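Local atomic coordinates of N-terminal acetyltransferase B complex subunit MDM20 (PDB entry 5K04), a protein that serves as the non-catalytic subunit of the NatB N-terminal acetyltransferase complex, and probably wraps round and positions the catalytic subunit NAT3. Residues K174-L179 with I188-L193; H145-A150 with G487-L492. All blocks are in the same frame, centred on the assembly; numbering follows the deposited sequence.

How the contacts relate
The centres of the two contacts lie about 10 Å apart, on the same side of the chain's centre in a mainly helical, strand-free protein whose family belongs to the TPR clan. Contact 1 is local: helices 162-177 and 185-192 are joined across a seven-residue connection. Contact 2 is long-range, bringing helix 143-157 against the start of helix 489-503 although 336 residues separate its segments. In chain order the segments run 145-150, 174-179, 188-193 and 487-492, so both halves of contact 1 fall between the halves of contact 2. They touch directly, Met-176 CE lying 3.5 Å from Leu-147 CD2. Together they join early helices to a later one that also meets the NAT3 chain.

Contact 1: K174-L179 with I188-L193; sequences KLMEGL and IYVYTL
Met-176 packs against Val-190 and Tyr-191 where the last turns of helices 162-177 and 185-192 approach, with the CA atoms of Met-176 and Tyr-191 5.7 Å apart. Followed outward, the methionine changes partner: its CB rests obliquely by the tyrosine ring, 3.5 Å from Tyr-191 CD1, its CG is near both Val-190 CG1 and Tyr-191 CA, and its SD comes to 3.5 Å from Val-190 CG1. Bends at chi2 (-48°) and chi3 (-57°) fold the chain back, so that CE stays beside the valine, 4.1 Å from Val-190 CB. Glu-177 takes the outer end of the tyrosine. Its CG lies 3.5 Å from Tyr-191 CE1, and Tyr-191 OH donates to Glu-177 OE2 over 2.7 Å. The acceptor uses its anti lone pair and sits at the ring's edge, in plane, although the carboxylate is turned 67° from the ring. Phe-182, in the connection between the helices, touches both Met-176 and Tyr-191. The chemistry is therefore graded: a buried sulfur-and-hydrocarbon interior ends in a hydrogen bond to a probably ionised carboxylate, which satisfies the phenol and holds the ring's hydroxyl end in place within this helical hairpin, leaving chi2 rotation to packing by Met-176, Glu-177 CG and Phe-182.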
loop_
_atom_site.group_PDB
_atom_site.type_symbol
_atom_site.label_atom_id
_atom_site.label_comp_id
_atom_site.label_asym_id
_atom_site.label_seq_id
_atom_site.Cartn_x
_atom_site.Cartn_y
_atom_site.Cartn_z
ATOM N N LYS A 174 20.757 3.054 -28.641
ATOM C CA LYS A 174 21.965 3.668 -29.184
ATOM C C LYS A 174 22.735 4.438 -28.113
ATOM O O LYS A 174 23.968 4.458 -28.128
ATOM C CB LYS A 174 21.567 4.566 -30.359
ATOM C CG LYS A 174 22.609 5.548 -30.833
ATOM C CD LYS A 174 21.999 6.474 -31.879
ATOM C CE LYS A 174 20.692 7.099 -31.379
ATOM N NZ LYS A 174 19.952 7.847 -32.446
ATOM N N LEU A 175 22.027 5.080 -27.183
ATOM C CA LEU A 175 22.689 5.726 -26.051
ATOM C C LEU A 175 23.452 4.718 -25.207
ATOM O O LEU A 175 24.573 4.988 -24.763
ATOM C CB LEU A 175 21.657 6.436 -25.176
ATOM C CG LEU A 175 21.079 7.729 -25.720
ATOM C CD1 LEU A 175 19.820 8.066 -24.980
ATOM C CD2 LEU A 175 22.116 8.836 -25.592
ATOM N N MET A 176 22.839 3.554 -24.954
ATOM C CA MET A 176 23.485 2.521 -24.148
ATOM C C MET A 176 24.659 1.895 -24.893
ATOM O O MET A 176 25.723 1.667 -24.306
ATOM C CB MET A 176 22.457 1.455 -23.721
ATOM C CG MET A 176 21.425 1.969 -22.642
ATOM S SD MET A 176 22.154 2.824 -21.285
ATOM C CE MET A 176 23.226 1.503 -20.821
ATOM N N GLU A 177 24.493 1.632 -26.194
ATOM C CA GLU A 177 25.603 1.108 -26.982
ATOM C C GLU A 177 26.803 2.046 -26.916
ATOM O O GLU A 177 27.948 1.581 -26.867
ATOM C CB GLU A 177 25.136 0.839 -28.425
ATOM C CG GLU A 177 24.174 -0.398 -28.513
ATOM C CD GLU A 177 23.415 -0.584 -29.845
ATOM O OE1 GLU A 177 23.471 0.302 -30.733
ATOM O OE2 GLU A 177 22.752 -1.646 -29.989
ATOM N N GLY A 178 26.564 3.362 -26.820
ATOM C CA GLY A 178 27.642 4.342 -26.687
ATOM C C GLY A 178 28.462 4.221 -25.406
ATOM O O GLY A 178 29.557 4.790 -25.337
ATOM N N LEU A 179 27.965 3.488 -24.405
ATOM C CA LEU A 179 28.607 3.363 -23.098
ATOM C C LEU A 179 29.404 2.075 -22.947
ATOM O O LEU A 179 29.987 1.842 -21.884
ATOM C CB LEU A 179 27.563 3.440 -21.989
ATOM C CG LEU A 179 26.774 4.749 -22.009
ATOM C CD1 LEU A 179 25.686 4.754 -20.940
ATOM C CD2 LEU A 179 27.737 5.922 -21.833
ATOM N N ILE A 188 23.907 -2.870 -17.820
ATOM C CA ILE A 188 23.453 -3.967 -18.668
ATOM C C ILE A 188 21.936 -4.093 -18.604
ATOM O O ILE A 188 21.268 -4.250 -19.635
ATOM C CB ILE A 188 24.161 -5.274 -18.259
ATOM C CG1 ILE A 188 25.672 -5.174 -18.531
ATOM C CG2 ILE A 188 23.555 -6.459 -18.980
ATOM C CD1 ILE A 188 26.489 -6.370 -18.037
ATOM N N TYR A 189 21.366 -3.990 -17.397
ATOM C CA TYR A 189 19.911 -4.015 -17.257
ATOM C C TYR A 189 19.252 -2.965 -18.158
ATOM O O TYR A 189 18.337 -3.283 -18.927
ATOM C CB TYR A 189 19.529 -3.810 -15.786
ATOM C CG TYR A 189 18.044 -3.562 -15.549
ATOM C CD1 TYR A 189 17.131 -4.625 -15.495
ATOM C CD2 TYR A 189 17.553 -2.261 -15.373
ATOM C CE1 TYR A 189 15.758 -4.395 -15.296
ATOM C CE2 TYR A 189 16.191 -2.022 -15.145
ATOM C CZ TYR A 189 15.302 -3.092 -15.121
ATOM O OH TYR A 189 13.977 -2.860 -14.912
ATOM N N VAL A 190 19.732 -1.713 -18.100
ATOM C CA VAL A 190 19.115 -0.636 -18.875
ATOM C C VAL A 190 19.120 -0.987 -20.351
ATOM O O VAL A 190 18.114 -0.822 -21.053
ATOM C CB VAL A 190 19.835 0.705 -18.633
ATOM C CG1 VAL A 190 19.251 1.792 -19.549
ATOM C CG2 VAL A 190 19.689 1.132 -17.196
ATOM N N TYR A 191 20.266 -1.469 -20.839
ATOM C CA TYR A 191 20.404 -1.864 -22.235
ATOM C C TYR A 191 19.330 -2.883 -22.622
ATOM O O TYR A 191 18.682 -2.745 -23.666
ATOM C CB TYR A 191 21.826 -2.413 -22.461
ATOM C CG TYR A 191 22.203 -2.645 -23.899
ATOM C CD1 TYR A 191 21.817 -1.758 -24.886
ATOM C CD2 TYR A 191 22.959 -3.748 -24.276
ATOM C CE1 TYR A 191 22.144 -1.974 -26.209
ATOM C CE2 TYR A 191 23.303 -3.962 -25.607
ATOM C CZ TYR A 191 22.896 -3.078 -26.568
ATOM O OH TYR A 191 23.245 -3.292 -27.893
ATOM N N THR A 192 19.104 -3.900 -21.766
ATOM C CA THR A 192 18.128 -4.946 -22.082
ATOM C C THR A 192 16.716 -4.398 -22.226
ATOM O O THR A 192 15.875 -5.052 -22.850
ATOM C CB THR A 192 18.102 -6.032 -21.012
ATOM O OG1 THR A 192 17.640 -5.467 -19.783
ATOM C CG2 THR A 192 19.482 -6.654 -20.823
ATOM N N LEU A 193 16.436 -3.214 -21.671
ATOM C CA LEU A 193 15.096 -2.648 -21.806
ATOM C C LEU A 193 14.747 -2.318 -23.253
ATOM O O LEU A 193 13.570 -2.129 -23.560
ATOM C CB LEU A 193 14.955 -1.392 -20.945
ATOM C CG LEU A 193 15.235 -1.583 -19.450
ATOM C CD1 LEU A 193 15.314 -0.219 -18.774
ATOM C CD2 LEU A 193 14.157 -2.477 -18.793
#

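Contact 2: H145-A150 with G487-L492; sequences HTLWYA and GVFNKL
Leu-147 and Phe-489 meet across backbones that stay well separated, the nearest CA atoms, those of Leu-147 and Gly-487, lying 8.2 Å apart, so that side chains must span the gap. Gly-487 ends the preceding helix in a Schellman motif, with a positive phi of 76°, and the chain then leads into helix 489-503. Phe-489 points toward helix 143-157 and supplies most of the surface buried on its side. The far end of its ring does the touching: Phe-489 CZ lies 3.6 Å from Leu-147 CB, which approaches obliquely, and Phe-489 CE2 is 3.9 Å from the same carbon. On Trp-148, CD1 meets Phe-489 CE1 at 4.0 Å. Trp-148 CD1 lies in the plane of the phenyl ring and Phe-489 CZ in that of the indole, so the rings meet edge to edge; the side chains cross at about a right angle. Trp-148 leaves its helix pointing away from Phe-489; chi1 of -72° and chi2 of 7° together bring CD1 round to the phenylalanine. The indole NE1 is hydrogen-bonded to Phe-484 O, and His-145 CD2 lies 3.7 Å above the indole plane, offset toward its rim. Around this core, helices 109-120 and 126-138 pack on Trp-148, Met-176 of helix 162-177 on Leu-147, and Val-190 of helix 185-192 on Phe-489, while Lys-491 NZ is hydrogen-bonded to the backbone O of Phe-7 of the NAT3 chain.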
loop_
_atom_site.group_PDB
_atom_site.type_symbol
_atom_site.label_atom_id
_atom_site.label_comp_id
_atom_site.label_asym_id
_atom_site.label_seq_id
_atom_site.Cartn_x
_atom_site.Cartn_y
_atom_site.Cartn_z
ATOM N N HIS A 145 24.511 10.662 -16.575
ATOM C CA HIS A 145 23.452 11.420 -17.241
ATOM C C HIS A 145 23.008 10.750 -18.531
ATOM O O HIS A 145 21.825 10.818 -18.889
ATOM C CB HIS A 145 23.920 12.851 -17.510
ATOM C CG HIS A 145 24.138 13.639 -16.260
ATOM N ND1 HIS A 145 24.799 14.848 -16.240
ATOM C CD2 HIS A 145 23.789 13.376 -14.977
ATOM C CE1 HIS A 145 24.860 15.291 -14.997
ATOM N NE2 HIS A 145 24.256 14.416 -14.212
ATOM N N THR A 146 23.936 10.115 -19.252
ATOM C CA THR A 146 23.538 9.358 -20.435
ATOM C C THR A 146 22.627 8.196 -20.049
ATOM O O THR A 146 21.638 7.903 -20.736
ATOM C CB THR A 146 24.787 8.875 -21.173
ATOM O OG1 THR A 146 25.604 10.007 -21.490
ATOM C CG2 THR A 146 24.395 8.156 -22.453
ATOM N N LEU A 147 22.932 7.548 -18.926
ATOM C CA LEU A 147 22.102 6.456 -18.435
ATOM C C LEU A 147 20.711 6.955 -18.063
ATOM O O LEU A 147 19.706 6.316 -18.393
ATOM C CB LEU A 147 22.783 5.795 -17.230
ATOM C CG LEU A 147 24.040 5.000 -17.580
ATOM C CD1 LEU A 147 24.988 4.843 -16.398
ATOM C CD2 LEU A 147 23.602 3.629 -18.076
ATOM N N TRP A 148 20.648 8.084 -17.342
ATOM C CA TRP A 148 19.378 8.737 -17.024
ATOM C C TRP A 148 18.523 8.906 -18.271
ATOM O O TRP A 148 17.370 8.459 -18.337
ATOM C CB TRP A 148 19.646 10.110 -16.399
ATOM C CG TRP A 148 20.181 10.061 -14.993
ATOM C CD1 TRP A 148 20.560 8.951 -14.296
ATOM C CD2 TRP A 148 20.368 11.180 -14.100
ATOM N NE1 TRP A 148 20.978 9.308 -13.023
ATOM C CE2 TRP A 148 20.864 10.664 -12.877
ATOM C CE3 TRP A 148 20.160 12.559 -14.217
ATOM C CZ2 TRP A 148 21.173 11.483 -11.787
ATOM C CZ3 TRP A 148 20.464 13.379 -13.130
ATOM C CH2 TRP A 148 20.968 12.834 -11.933
ATOM N N TYR A 149 19.104 9.563 -19.274
ATOM C CA TYR A 149 18.408 9.858 -20.516
ATOM C C TYR A 149 17.900 8.577 -21.170
ATOM O O TYR A 149 16.731 8.491 -21.559
ATOM C CB TYR A 149 19.374 10.622 -21.416
ATOM C CG TYR A 149 18.782 11.228 -22.649
ATOM C CD1 TYR A 149 17.446 11.628 -22.680
ATOM C CD2 TYR A 149 19.561 11.414 -23.794
ATOM C CE1 TYR A 149 16.895 12.201 -23.819
ATOM C CE2 TYR A 149 19.015 11.995 -24.950
ATOM C CZ TYR A 149 17.680 12.389 -24.952
ATOM O OH TYR A 149 17.120 12.955 -26.075
ATOM N N ALA A 150 18.762 7.553 -21.239
ATOM C CA ALA A 150 18.401 6.259 -21.819
ATOM C C ALA A 150 17.293 5.584 -21.025
ATOM O O ALA A 150 16.314 5.073 -21.591
ATOM C CB ALA A 150 19.633 5.351 -21.863
ATOM N N GLY A 487 22.791 5.310 -9.821
ATOM C CA GLY A 487 22.705 4.108 -10.635
ATOM C C GLY A 487 21.838 2.886 -10.523
ATOM O O GLY A 487 22.171 1.848 -11.094
ATOM N N VAL A 488 20.751 2.981 -9.755
ATOM C CA VAL A 488 20.023 1.790 -9.334
ATOM C C VAL A 488 18.771 1.638 -10.181
ATOM O O VAL A 488 17.644 1.616 -9.669
ATOM C CB VAL A 488 19.694 1.851 -7.835
ATOM C CG1 VAL A 488 19.549 0.449 -7.281
ATOM C CG2 VAL A 488 20.796 2.602 -7.095
ATOM N N PHE A 489 18.981 1.495 -11.491
ATOM C CA PHE A 489 17.873 1.431 -12.441
ATOM C C PHE A 489 17.030 0.167 -12.257
ATOM O O PHE A 489 15.830 0.177 -12.564
ATOM C CB PHE A 489 18.450 1.548 -13.851
ATOM C CG PHE A 489 19.329 2.764 -14.031
ATOM C CD1 PHE A 489 18.767 4.017 -14.158
ATOM C CD2 PHE A 489 20.704 2.655 -14.028
ATOM C CE1 PHE A 489 19.556 5.130 -14.287
ATOM C CE2 PHE A 489 21.495 3.752 -14.164
ATOM C CZ PHE A 489 20.924 4.998 -14.292
ATOM N N ASN A 490 17.644 -0.918 -11.747
ATOM C CA ASN A 490 17.003 -2.141 -11.238
ATOM C C ASN A 490 15.752 -1.907 -10.397
ATOM O O ASN A 490 14.867 -2.767 -10.343
ATOM C CB ASN A 490 17.991 -2.933 -10.352
ATOM C CG ASN A 490 18.669 -4.009 -11.109
ATOM O OD1 ASN A 490 18.196 -4.409 -12.168
ATOM N ND2 ASN A 490 19.775 -4.506 -10.588
ATOM N N LYS A 491 15.713 -0.780 -9.682
ATOM C CA LYS A 491 14.721 -0.522 -8.654
ATOM C C LYS A 491 13.975 0.776 -8.862
ATOM O O LYS A 491 12.990 1.023 -8.152
ATOM C CB LYS A 491 15.392 -0.472 -7.273
ATOM C CG LYS A 491 16.336 -1.630 -6.967
ATOM C CD LYS A 491 15.582 -2.973 -6.885
ATOM C CE LYS A 491 16.484 -4.089 -6.303
ATOM N NZ LYS A 491 15.874 -5.443 -6.468
ATOM N N LEU A 492 14.434 1.618 -9.795
ATOM C CA LEU A 492 13.937 2.984 -9.913
ATOM C C LEU A 492 12.461 3.014 -10.275
ATOM O O LEU A 492 11.673 3.741 -9.655
ATOM C CB LEU A 492 14.750 3.737 -10.964
ATOM C CG LEU A 492 15.761 4.708 -10.370
ATOM C CD1 LEU A 492 16.488 5.477 -11.468
ATOM C CD2 LEU A 492 15.056 5.658 -9.367
#